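Local coordinates for phosphoacetylglucosamine mutase (Aspergillus lentulus, PDB 5OAW), which catalyses the magnesium-dependent interconversion of N-acetylglucosamine 6-phosphate and N-acetylglucosamine 1-phosphate, working through a phosphoserine in its active site, at residues T163-H168 with Q423-A428; S211-C216 with D278-L283; A287-Y292 with E380-G385; A310-S315 with L433-I438. All coordinates share one frame; numbering follows the deposited sequence.

Contact 1. Residues T163-H168 with Q423-A428; sequences TTPQLH and QAVGDA
H168 and P165, on one side of helix 164-176, pack against V425 and D427 of the loop that leads into helix 428-441. From its CB outward, H168 follows the valine. CB sits 3.6 Å from V425 CG1 and 4.1 Å from A424 CB. CG comes within 3.7 Å of the same V425 CG1. ND1 passes 3.8 Å from V425 CB, and its polar partner is G85 O. One face of the imidazole therefore lies over the valine, an off-centre CH-pi contact with CG1 4.1 Å from the ring centroid and 30° off the normal. V425 has CG1 between its backbone N and carbonyl carbon (chi1 72°); there V425 CG1 lies 3.6 Å from P165 CA, between it and the H168 ring. P165 CB lies 3.3 Å from D427 CG and 3.4 Å from D427 OD2, a van der Waals contact with no polar bond. D427 spends its oxygens otherwise: OD1 caps helix 428-441 at S430 N, while OD2 meets Y191 OH and N422 ND2. At the start of the first helix, T163 and Q166 form a capping box, in which Q166 N to T163 OG1 is the weak half. The contact thus brings together the N-terminal ends of helices 164-176 and 428-441, with strand 75-81 touching H168 through V81 and helix 188-202 supplying Y191.

Contact 2. Residues S211-C216 with D278-L283; sequences SLTVDC and DRCASL
T213 and D215 exchange four backbone bonds with R279, A281 and L283, 2.8 to 2.9 Å from N to O, as neighbouring parallel strands whose axes come within 4.6 Å and cross at 21°. Side chains alternate between the two faces. On that of T213, D215, C280 and S282, the hydroxyl S282 OG donates to D215 OD2 at 2.5 Å, reaching it on the anti side, 22° out of the carboxylate plane; T213 CB rests 3.9 Å from C280 SG. A water links S211 OG, T213 OG1 and R279 O. On the other face, L212 CD1 lies 3.8 Å from R279 CG, the two chains crossing at about a right angle. R279 runs extended to CD and then bends (chi3 72°), which brings its guanidinium beneath S211 O, 3.4 Å above the plane. Farther along, L283 splits its methyls: CD2 touches V214 CG1 at 3.8 Å, CD1 touches C216 SG. Both buried charges are well served: R279 has a salt bridge with E436 and bonds to K209 O and G210 O, while D215 also accepts from G258 N, N244 ND2 and A217 N, surroundings that would probably keep it ionised.

Contact 3. Residues A287-Y292 with E380-G385; sequences ADRILY and EANGHG. Unlike the reference sequence in segment 287-292: L291 (reference Val). With MG (magnesium ion), chain C; 16G (2-acetamido-2-deoxy-6-O-phosphono-alpha-D-glucopyranose), chain D.
The magnesium-binding loop that ends in D288 and R289 meets the turn E380-G383, whose first residue, E380, binds two hydroxyls of the bound sugar. R289 NE donates to N382 O at 3.2 Å, though from 45° above the carbonyl plane. A bend at chi3 (59°) turns the guanidinium so that it stacks with the N382 amide, their planes 28° apart, and N382 CB approaches NH2 to 3.5 Å. The outer nitrogens serve other charges: NH2 in a salt bridge with D260, NH1 in a weak bond to the phosphate of the phosphoserine at position 69. D288 OD2 binds magnesium at 2.0 Å alongside D284 and D286 of the phosphohexomutase aspartate loop and the same phosphoserine. The carbonyl of the same residue, D288 O, lies 3.1 Å from H384 CD2 at the edge of the imidazole. Between the two segments I290 N bonds to G383 O, and G383 CA, at a positive phi, comes within 3.0 Å of I290 O. N382 OD1 closes an Asx turn by accepting from H384 N, which helps to fix the amide under R289. At the first position of the type I turn, E380 takes ligand O3 on OE1 at 2.7 Å and ligand O4 on OE2 at 2.6 Å.

Contact 4. Residues A310-S315 with L433-I438; sequences ATLAAS and LLVEAI
L312 and V435 touch each other and both also touch W449 of helix 446-450; neither segment brings a flat group of its own to the interface. What meets is purely aliphatic. L312 stands with CG trans to its own backbone N (chi1 -176°) and reaches I438 tip to tip: I438 CG2 lies 3.7 Å from L312 CG and equally close to L312 CD1. The second branch, L312 CD2, comes 3.9 Å from V435 CG1, those two side chains crossing at about a right angle. I438 forks around the helix surface, its CD1 running on to A313 CA at 3.8 Å. Because A313 ends at CB, that helix offers its backbone to the isoleucine, and L434 CD1 closes in on the same CB at 4.1 Å. The axes of segments 310-315 and 433-438 pass 10.2 Å apart at 55°, and the nearest CA pair, A313 and V435, is 7.3 Å apart. S315 OG bonds to K442 NZ beyond the end of helix 428-441. In this plain helix packing, well away from the magnesium and sugar, helix 306-323 is joined to helix 428-441, which also lies on the sheet of strands 211-215, 279-283 and 290-295, touching L212, L283, I290 and Y292.

In the fold
Helix 428-441 and the loop before it tie the four contacts together. Contact 1 lies beside contact 3, A428 N probably bonding to A287 O at 3.2 Å, and the side chain of P165 comes within about 7 Å of the magnesium that D288 binds. Contacts 2 and 3 share a sheet: strand 279-283 adjoins 290-295, with S282 N 3.0 Å from L291 O. Contact 4 carries E436, whose OE1 forms a salt bridge with R279 NH2 of contact 2 at 2.9 Å and whose OE2 lies 2.8 Å from Y292 OH of contact 3. Contact 3 lies about 12 Å and 13 Å, centre to centre, from contacts 1 and 2, and holds both metal and sugar ligands.

Contact 1. Residues T163-H168 with Q423-A428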
loop_
_atom_site.group_PDB
_atom_site.type_symbol
_atom_site.label_atom_id
_atom_site.label_comp_id
_atom_site.label_asym_id
_atom_site.label_seq_id
_atom_site.Cartn_x
_atom_site.Cartn_y
_atom_site.Cartn_z
ATOM N N THR A 163 11.458 -6.258 -0.682
ATOM C CA THR A 163 10.426 -5.259 -0.400
ATOM C C THR A 163 9.112 -6.015 -0.181
ATOM O O THR A 163 8.996 -7.192 -0.547
ATOM C CB THR A 163 10.268 -4.175 -1.507
ATOM O OG1 THR A 163 9.689 -4.743 -2.675
ATOM C CG2 THR A 163 11.601 -3.510 -1.879
ATOM N N THR A 164 8.135 -5.362 0.448
ATOM C CA THR A 164 6.826 -5.990 0.588
ATOM C C THR A 164 6.215 -6.332 -0.804
ATOM O O THR A 164 5.756 -7.458 -0.991
ATOM C CB THR A 164 5.904 -5.201 1.566
ATOM O OG1 THR A 164 6.297 -5.507 2.907
ATOM C CG2 THR A 164 4.396 -5.524 1.406
ATOM N N PRO A 165 6.254 -5.396 -1.785
ATOM C CA PRO A 165 5.596 -5.715 -3.071
ATOM C C PRO A 165 6.230 -6.856 -3.849
ATOM O O PRO A 165 5.512 -7.541 -4.566
ATOM C CB PRO A 165 5.739 -4.426 -3.868
ATOM C CG PRO A 165 5.861 -3.363 -2.840
ATOM C CD PRO A 165 6.686 -3.984 -1.761
ATOM N N GLN A 166 7.547 -7.040 -3.698
ATOM C CA GLN A 166 8.291 -8.153 -4.303
ATOM C C GLN A 166 7.755 -9.511 -3.819
ATOM O O GLN A 166 7.510 -10.403 -4.623
ATOM C CB GLN A 166 9.799 -8.016 -4.019
ATOM C CG GLN A 166 10.558 -7.073 -4.971
ATOM C CD GLN A 166 12.025 -6.873 -4.577
ATOM O OE1 GLN A 166 12.382 -6.980 -3.410
ATOM N NE2 GLN A 166 12.874 -6.558 -5.551
ATOM N N LEU A 167 7.527 -9.640 -2.518
ATOM C CA LEU A 167 6.991 -10.850 -1.949
ATOM C C LEU A 167 5.601 -11.156 -2.478
ATOM O O LEU A 167 5.304 -12.325 -2.795
ATOM C CB LEU A 167 7.013 -10.791 -0.417
ATOM C CG LEU A 167 6.740 -12.031 0.470
ATOM C CD1 LEU A 167 5.296 -12.062 0.942
ATOM C CD2 LEU A 167 7.142 -13.372 -0.143
ATOM N N HIS A 168 4.771 -10.112 -2.583
ATOM C CA HIS A 168 3.435 -10.253 -3.147
ATOM C C HIS A 168 3.541 -10.685 -4.605
ATOM O O HIS A 168 2.744 -11.517 -5.070
ATOM C CB HIS A 168 2.615 -8.961 -3.021
ATOM C CG HIS A 168 2.175 -8.666 -1.617
ATOM N ND1 HIS A 168 0.853 -8.684 -1.231
ATOM C CD2 HIS A 168 2.884 -8.355 -0.504
ATOM C CE1 HIS A 168 0.764 -8.384 0.052
ATOM N NE2 HIS A 168 1.983 -8.186 0.518
ATOM N N GLN A 423 0.042 -5.272 -9.944
ATOM C CA GLN A 423 -1.352 -5.643 -9.798
ATOM C C GLN A 423 -1.685 -6.282 -8.466
ATOM O O GLN A 423 -2.850 -6.247 -8.040
ATOM C CB GLN A 423 -1.744 -6.617 -10.918
ATOM C CG GLN A 423 -1.810 -6.018 -12.310
ATOM C CD GLN A 423 -2.677 -4.782 -12.341
ATOM O OE1 GLN A 423 -3.903 -4.866 -12.336
ATOM N NE2 GLN A 423 -2.038 -3.622 -12.348
ATOM N N ALA A 424 -0.689 -6.909 -7.835
ATOM C CA ALA A 424 -0.921 -7.643 -6.592
ATOM C C ALA A 424 -1.102 -6.676 -5.435
ATOM O O ALA A 424 -2.002 -6.851 -4.607
ATOM C CB ALA A 424 0.207 -8.620 -6.308
ATOM N N VAL A 425 -0.254 -5.652 -5.390
ATOM C CA VAL A 425 -0.224 -4.712 -4.265
ATOM C C VAL A 425 0.345 -3.371 -4.733
ATOM O O VAL A 425 1.116 -3.327 -5.696
ATOM C CB VAL A 425 0.550 -5.323 -3.042
ATOM C CG1 VAL A 425 2.057 -5.383 -3.282
ATOM C CG2 VAL A 425 0.224 -4.604 -1.735
ATOM N N GLY A 426 -0.053 -2.280 -4.074
ATOM C CA GLY A 426 0.579 -0.969 -4.283
ATOM C C GLY A 426 2.068 -1.050 -3.972
ATOM O O GLY A 426 2.464 -1.649 -2.967
ATOM N N ASP A 427 2.884 -0.437 -4.837
ATOM C CA ASP A 427 4.322 -0.736 -4.954
ATOM C C ASP A 427 5.094 0.524 -5.304
ATOM O O ASP A 427 4.985 1.045 -6.424
ATOM C CB ASP A 427 4.513 -1.830 -6.024
ATOM C CG ASP A 427 5.992 -2.178 -6.330
ATOM O OD1 ASP A 427 6.945 -1.437 -6.004
ATOM O OD2 ASP A 427 6.185 -3.228 -6.966
ATOM N N ALA A 428 5.897 0.981 -4.350
ATOM C CA ALA A 428 6.557 2.284 -4.432
ATOM C C ALA A 428 7.504 2.421 -5.614
ATOM O O ALA A 428 7.537 3.472 -6.276
ATOM C CB ALA A 428 7.271 2.589 -3.126
#

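Contact 2. Residues S211-C216 with D278-L283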
loop_
_atom_site.group_PDB
_atom_site.type_symbol
_atom_site.label_atom_id
_atom_site.label_comp_id
_atom_site.label_asym_id
_atom_site.label_seq_id
_atom_site.Cartn_x
_atom_site.Cartn_y
_atom_site.Cartn_z
ATOM N N SER A 211 17.263 15.013 -12.515
ATOM C CA SER A 211 17.485 13.898 -11.609
ATOM C C SER A 211 16.292 13.663 -10.690
ATOM O O SER A 211 15.486 14.566 -10.469
ATOM C CB SER A 211 18.734 14.159 -10.783
ATOM O OG SER A 211 18.552 15.282 -9.950
ATOM N N LEU A 212 16.190 12.442 -10.172
ATOM C CA LEU A 212 15.233 12.104 -9.121
ATOM C C LEU A 212 15.972 11.621 -7.858
ATOM O O LEU A 212 16.645 10.595 -7.885
ATOM C CB LEU A 212 14.218 11.060 -9.628
ATOM C CG LEU A 212 13.310 10.477 -8.543
ATOM C CD1 LEU A 212 12.252 11.477 -8.152
ATOM C CD2 LEU A 212 12.674 9.167 -8.958
ATOM N N THR A 213 15.851 12.378 -6.771
ATOM C CA THR A 213 16.495 12.072 -5.495
ATOM C C THR A 213 15.501 11.307 -4.642
ATOM O O THR A 213 14.514 11.862 -4.167
ATOM C CB THR A 213 16.970 13.368 -4.791
ATOM O OG1 THR A 213 17.709 14.151 -5.728
ATOM C CG2 THR A 213 17.867 13.095 -3.564
ATOM N N VAL A 214 15.768 10.017 -4.481
ATOM C CA VAL A 214 14.901 9.104 -3.746
ATOM C C VAL A 214 15.450 8.787 -2.359
ATOM O O VAL A 214 16.489 8.140 -2.232
ATOM C CB VAL A 214 14.736 7.770 -4.505
ATOM C CG1 VAL A 214 13.699 6.861 -3.841
ATOM C CG2 VAL A 214 14.393 8.027 -5.959
ATOM N N ASP A 215 14.722 9.222 -1.335
ATOM C CA ASP A 215 14.981 8.835 0.050
ATOM C C ASP A 215 14.365 7.453 0.348
ATOM O O ASP A 215 13.132 7.276 0.346
ATOM C CB ASP A 215 14.492 9.948 1.000
ATOM C CG ASP A 215 13.957 9.413 2.343
ATOM O OD1 ASP A 215 14.606 8.540 2.961
ATOM O OD2 ASP A 215 12.881 9.882 2.786
ATOM N N CYS A 216 15.234 6.485 0.622
ATOM C CA CYS A 216 14.823 5.077 0.836
ATOM C C CYS A 216 14.620 4.633 2.280
ATOM O O CYS A 216 14.625 3.407 2.586
ATOM C CB CYS A 216 15.775 4.142 0.101
ATOM S SG CYS A 216 15.824 4.502 -1.674
ATOM N N ASP A 278 15.028 20.428 -7.350
ATOM C CA ASP A 278 15.311 18.981 -7.449
ATOM C C ASP A 278 14.056 18.141 -7.212
ATOM O O ASP A 278 13.431 18.234 -6.138
ATOM C CB ASP A 278 16.399 18.558 -6.455
ATOM C CG ASP A 278 17.799 18.853 -6.946
ATOM O OD1 ASP A 278 17.956 19.239 -8.122
ATOM O OD2 ASP A 278 18.755 18.684 -6.159
ATOM N N ARG A 279 13.683 17.335 -8.207
ATOM C CA ARG A 279 12.569 16.387 -8.071
ATOM C C ARG A 279 12.943 15.259 -7.095
ATOM O O ARG A 279 13.984 14.604 -7.243
ATOM C CB ARG A 279 12.182 15.834 -9.427
ATOM C CG ARG A 279 10.994 14.880 -9.401
ATOM C CD ARG A 279 10.542 14.504 -10.804
ATOM N NE ARG A 279 11.495 13.619 -11.453
ATOM C CZ ARG A 279 12.433 14.012 -12.314
ATOM N NH1 ARG A 279 12.559 15.288 -12.664
ATOM N NH2 ARG A 279 13.260 13.112 -12.832
ATOM N N CYS A 280 12.099 15.056 -6.087
ATOM C CA CYS A 280 12.415 14.174 -4.972
ATOM C C CYS A 280 11.285 13.230 -4.691
ATOM O O CYS A 280 10.153 13.522 -5.058
ATOM C CB CYS A 280 12.642 14.985 -3.702
ATOM S SG CYS A 280 14.194 15.873 -3.675
ATOM N N ALA A 281 11.597 12.128 -4.002
ATOM C CA ALA A 281 10.581 11.223 -3.473
ATOM C C ALA A 281 11.083 10.512 -2.236
ATOM O O ALA A 281 12.275 10.472 -1.983
ATOM C CB ALA A 281 10.152 10.210 -4.524
ATOM N N SER A 282 10.142 9.965 -1.468
ATOM C CA SER A 282 10.415 9.140 -0.315
ATOM C C SER A 282 9.629 7.838 -0.381
ATOM O O SER A 282 8.441 7.844 -0.714
ATOM C CB SER A 282 10.113 9.900 0.979
ATOM O OG SER A 282 11.153 10.838 1.240
ATOM N N LEU A 283 10.321 6.733 -0.081
ATOM C CA LEU A 283 9.718 5.419 0.080
ATOM C C LEU A 283 9.539 5.189 1.560
ATOM O O LEU A 283 10.229 5.808 2.349
ATOM C CB LEU A 283 10.638 4.322 -0.471
ATOM C CG LEU A 283 11.416 4.462 -1.786
ATOM C CD1 LEU A 283 12.141 3.153 -2.080
ATOM C CD2 LEU A 283 10.535 4.864 -2.963
HETATM O O HOH W 1 16.696 15.467 -7.751
#

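Contact 3. Residues A287-Y292 with E380-G385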
loop_
_atom_site.group_PDB
_atom_site.type_symbol
_atom_site.label_atom_id
_atom_site.label_comp_id
_atom_site.label_asym_id
_atom_site.label_seq_id
_atom_site.Cartn_x
_atom_site.Cartn_y
_atom_site.Cartn_z
ATOM N N ALA A 287 8.886 -0.242 1.357
ATOM C CA ALA A 287 8.753 0.252 -0.011
ATOM C C ALA A 287 7.442 -0.094 -0.731
ATOM O O ALA A 287 7.431 -0.429 -1.911
ATOM C CB ALA A 287 9.982 -0.124 -0.841
ATOM N N ASP A 288 6.337 0.011 -0.002
ATOM C CA ASP A 288 5.005 -0.011 -0.598
ATOM C C ASP A 288 4.269 1.341 -0.468
ATOM O O ASP A 288 3.063 1.418 -0.673
ATOM C CB ASP A 288 4.180 -1.164 -0.022
ATOM C CG ASP A 288 3.883 -1.003 1.467
ATOM O OD1 ASP A 288 3.037 -1.757 2.007
ATOM O OD2 ASP A 288 4.495 -0.136 2.120
ATOM N N ARG A 289 5.006 2.393 -0.119
ATOM C CA ARG A 289 4.474 3.768 -0.066
ATOM C C ARG A 289 5.494 4.726 -0.642
ATOM O O ARG A 289 6.682 4.678 -0.304
ATOM C CB ARG A 289 4.149 4.202 1.367
ATOM C CG ARG A 289 2.919 3.556 1.968
ATOM C CD ARG A 289 2.953 3.640 3.478
ATOM N NE ARG A 289 3.009 5.032 3.891
ATOM C CZ ARG A 289 2.855 5.473 5.131
ATOM N NH1 ARG A 289 2.623 4.632 6.126
ATOM N NH2 ARG A 289 2.918 6.773 5.363
ATOM N N ILE A 290 5.023 5.599 -1.506
ATOM C CA ILE A 290 5.864 6.638 -2.082
ATOM C C ILE A 290 5.111 7.974 -2.102
ATOM O O ILE A 290 3.884 8.006 -2.238
ATOM C CB ILE A 290 6.358 6.263 -3.500
ATOM C CG1 ILE A 290 7.376 7.296 -4.015
ATOM C CG2 ILE A 290 5.179 6.073 -4.466
ATOM C CD1 ILE A 290 8.054 6.927 -5.317
ATOM N N LEU A 291 5.859 9.061 -1.936
ATOM C CA LEU A 291 5.394 10.394 -2.326
ATOM C C LEU A 291 6.477 11.273 -2.865
ATOM O O LEU A 291 7.629 11.137 -2.534
ATOM C CB LEU A 291 4.670 11.119 -1.203
ATOM C CG LEU A 291 5.058 10.656 0.169
ATOM C CD1 LEU A 291 6.161 11.528 0.758
ATOM C CD2 LEU A 291 3.755 10.679 0.945
ATOM N N TYR A 292 6.064 12.190 -3.713
ATOM C CA TYR A 292 6.958 13.138 -4.310
ATOM C C TYR A 292 6.922 14.453 -3.541
ATOM O O TYR A 292 5.988 14.721 -2.782
ATOM C CB TYR A 292 6.589 13.320 -5.775
ATOM C CG TYR A 292 7.209 12.282 -6.674
ATOM C CD1 TYR A 292 6.866 10.912 -6.576
ATOM C CD2 TYR A 292 8.135 12.661 -7.638
ATOM C CE1 TYR A 292 7.453 9.963 -7.420
ATOM C CE2 TYR A 292 8.725 11.727 -8.481
ATOM C CZ TYR A 292 8.393 10.387 -8.371
ATOM O OH TYR A 292 8.995 9.503 -9.237
ATOM N N GLU A 380 -4.071 6.159 -1.495
ATOM C CA GLU A 380 -4.292 6.955 -0.300
ATOM C C GLU A 380 -3.243 8.064 -0.260
ATOM O O GLU A 380 -2.203 7.966 -0.951
ATOM C CB GLU A 380 -4.278 6.078 0.954
ATOM C CG GLU A 380 -5.578 5.316 1.123
ATOM C CD GLU A 380 -5.570 4.338 2.278
ATOM O OE1 GLU A 380 -4.822 3.329 2.196
ATOM O OE2 GLU A 380 -6.332 4.568 3.256
ATOM N N ALA A 381 -3.523 9.119 0.518
ATOM C CA ALA A 381 -2.610 10.264 0.656
ATOM C C ALA A 381 -1.200 9.840 1.120
ATOM O O ALA A 381 -0.191 10.398 0.650
ATOM C CB ALA A 381 -3.192 11.340 1.585
ATOM N N ASN A 382 -1.148 8.844 2.013
ATOM C CA ASN A 382 0.114 8.315 2.547
ATOM C C ASN A 382 1.046 7.693 1.469
ATOM O O ASN A 382 2.198 7.325 1.754
ATOM C CB ASN A 382 -0.163 7.318 3.702
ATOM C CG ASN A 382 -0.907 6.058 3.255
ATOM O OD1 ASN A 382 -1.130 5.820 2.065
ATOM N ND2 ASN A 382 -1.297 5.239 4.225
ATOM N N GLY A 383 0.528 7.552 0.251
ATOM C CA GLY A 383 1.336 7.102 -0.867
ATOM C C GLY A 383 1.253 5.628 -1.228
ATOM O O GLY A 383 1.975 5.181 -2.113
ATOM N N HIS A 384 0.392 4.879 -0.544
ATOM C CA HIS A 384 0.051 3.523 -0.957
ATOM C C HIS A 384 -1.007 3.534 -2.056
ATOM O O HIS A 384 -2.070 4.135 -1.898
ATOM C CB HIS A 384 -0.455 2.673 0.214
ATOM C CG HIS A 384 -0.629 1.233 -0.150
ATOM N ND1 HIS A 384 -1.834 0.711 -0.579
ATOM C CD2 HIS A 384 0.267 0.223 -0.232
ATOM C CE1 HIS A 384 -1.676 -0.564 -0.882
ATOM N NE2 HIS A 384 -0.411 -0.887 -0.676
ATOM N N GLY A 385 -0.722 2.855 -3.162
ATOM C CA GLY A 385 -1.755 2.581 -4.143
ATOM C C GLY A 385 -1.267 2.013 -5.446
ATOM O O GLY A 385 -0.066 1.928 -5.678
HETATM MG MG MG C . 4.589 -0.087 4.112
HETATM C C1 16G D . -4.165 1.173 7.948
HETATM C C2 16G D . -4.550 0.889 6.475
HETATM C C3 16G D . -4.562 2.156 5.619
HETATM C C4 16G D . -5.337 3.291 6.305
HETATM C C5 16G D . -4.868 3.529 7.741
HETATM C C6 16G D . -5.846 4.462 8.391
HETATM C C7 16G D . -4.032 -1.244 5.353
HETATM C C8 16G D . -2.895 -2.177 4.893
HETATM N N2 16G D . -3.620 -0.110 5.924
HETATM O O1 16G D . -2.763 1.433 8.067
HETATM O O3 16G D . -5.224 1.886 4.385
HETATM O O4 16G D . -5.158 4.464 5.554
HETATM O O5 16G D . -4.884 2.301 8.544
HETATM O O6 16G D . -5.508 4.616 9.744
HETATM O O7 16G D . -5.222 -1.521 5.155
HETATM P P 16G D . -6.590 5.126 10.762
HETATM O O1P 16G D . -5.804 5.259 12.121
HETATM O O2P 16G D . -6.941 6.643 10.267
HETATM O O3P 16G D . -7.792 4.242 10.906
HETATM O O HOH W 2 2.135 2.179 -3.506
#

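Contact 4. Residues A310-S315 with L433-I438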
loop_
_atom_site.group_PDB
_atom_site.type_symbol
_atom_site.label_atom_id
_atom_site.label_comp_id
_atom_site.label_asym_id
_atom_site.label_seq_id
_atom_site.Cartn_x
_atom_site.Cartn_y
_atom_site.Cartn_z
ATOM N N ALA A 310 -2.353 9.839 -7.669
ATOM C CA ALA A 310 -3.644 9.357 -8.169
ATOM C C ALA A 310 -4.167 10.198 -9.326
ATOM O O ALA A 310 -4.542 9.647 -10.344
ATOM C CB ALA A 310 -4.673 9.293 -7.045
ATOM N N THR A 311 -4.147 11.520 -9.179
ATOM C CA THR A 311 -4.672 12.413 -10.221
ATOM C C THR A 311 -3.753 12.464 -11.427
ATOM O O THR A 311 -4.232 12.517 -12.557
ATOM C CB THR A 311 -4.996 13.842 -9.719
ATOM O OG1 THR A 311 -3.855 14.401 -9.061
ATOM C CG2 THR A 311 -6.173 13.812 -8.747
ATOM N N LEU A 312 -2.444 12.403 -11.178
ATOM C CA LEU A 312 -1.449 12.327 -12.251
ATOM C C LEU A 312 -1.665 11.079 -13.095
ATOM O O LEU A 312 -1.788 11.187 -14.316
ATOM C CB LEU A 312 -0.027 12.347 -11.691
ATOM C CG LEU A 312 1.115 12.363 -12.719
ATOM C CD1 LEU A 312 1.210 13.705 -13.449
ATOM C CD2 LEU A 312 2.440 12.028 -12.053
ATOM N N ALA A 313 -1.727 9.920 -12.430
ATOM C CA ALA A 313 -1.969 8.622 -13.074
ATOM C C ALA A 313 -3.255 8.583 -13.886
ATOM O O ALA A 313 -3.251 8.131 -15.033
ATOM C CB ALA A 313 -1.972 7.496 -12.039
ATOM N N ALA A 314 -4.351 9.065 -13.290
ATOM C CA ALA A 314 -5.681 9.049 -13.928
ATOM C C ALA A 314 -5.728 9.917 -15.167
ATOM O O ALA A 314 -6.337 9.548 -16.171
ATOM C CB ALA A 314 -6.747 9.481 -12.950
ATOM N N SER A 315 -5.055 11.058 -15.093
ATOM C CA SER A 315 -4.936 11.954 -16.223
ATOM C C SER A 315 -4.237 11.258 -17.395
ATOM O O SER A 315 -4.690 11.333 -18.539
ATOM C CB SER A 315 -4.177 13.207 -15.794
ATOM O OG SER A 315 -3.837 13.982 -16.921
ATOM N N LEU A 433 8.438 4.663 -11.056
ATOM C CA LEU A 433 8.686 4.578 -12.490
ATOM C C LEU A 433 7.483 5.062 -13.297
ATOM O O LEU A 433 7.652 5.696 -14.343
ATOM C CB LEU A 433 9.116 3.163 -12.893
ATOM C CG LEU A 433 10.511 2.741 -12.406
ATOM C CD1 LEU A 433 10.563 1.228 -12.312
ATOM C CD2 LEU A 433 11.631 3.264 -13.290
ATOM N N LEU A 434 6.285 4.766 -12.788
ATOM C CA LEU A 434 5.032 5.240 -13.356
ATOM C C LEU A 434 5.028 6.761 -13.411
ATOM O O LEU A 434 4.874 7.341 -14.471
ATOM C CB LEU A 434 3.860 4.748 -12.512
ATOM C CG LEU A 434 2.455 4.530 -13.072
ATOM C CD1 LEU A 434 1.454 5.214 -12.151
ATOM C CD2 LEU A 434 2.242 4.993 -14.508
ATOM N N VAL A 435 5.245 7.404 -12.269
ATOM C CA VAL A 435 5.302 8.878 -12.211
ATOM C C VAL A 435 6.327 9.410 -13.219
ATOM O O VAL A 435 6.035 10.338 -13.995
ATOM C CB VAL A 435 5.589 9.388 -10.771
ATOM C CG1 VAL A 435 5.881 10.884 -10.750
ATOM C CG2 VAL A 435 4.427 9.077 -9.857
ATOM N N GLU A 436 7.507 8.787 -13.224
ATOM C CA GLU A 436 8.608 9.211 -14.074
ATOM C C GLU A 436 8.241 9.126 -15.541
ATOM O O GLU A 436 8.524 10.057 -16.311
ATOM C CB GLU A 436 9.875 8.413 -13.772
ATOM C CG GLU A 436 10.529 8.756 -12.439
ATOM C CD GLU A 436 10.849 10.234 -12.296
ATOM O OE1 GLU A 436 11.474 10.800 -13.230
ATOM O OE2 GLU A 436 10.475 10.827 -11.246
ATOM N N ALA A 437 7.577 8.028 -15.902
ATOM C CA ALA A 437 7.092 7.832 -17.259
ATOM C C ALA A 437 6.023 8.856 -17.655
ATOM O O ALA A 437 5.999 9.323 -18.807
ATOM C CB ALA A 437 6.563 6.417 -17.428
ATOM N N ILE A 438 5.149 9.192 -16.701
ATOM C CA ILE A 438 4.059 10.131 -16.956
ATOM C C ILE A 438 4.600 11.546 -17.204
ATOM O O ILE A 438 4.220 12.192 -18.198
ATOM C CB ILE A 438 2.987 10.122 -15.838
ATOM C CG1 ILE A 438 2.273 8.771 -15.779
ATOM C CG2 ILE A 438 1.944 11.206 -16.090
ATOM C CD1 ILE A 438 1.570 8.519 -14.469
#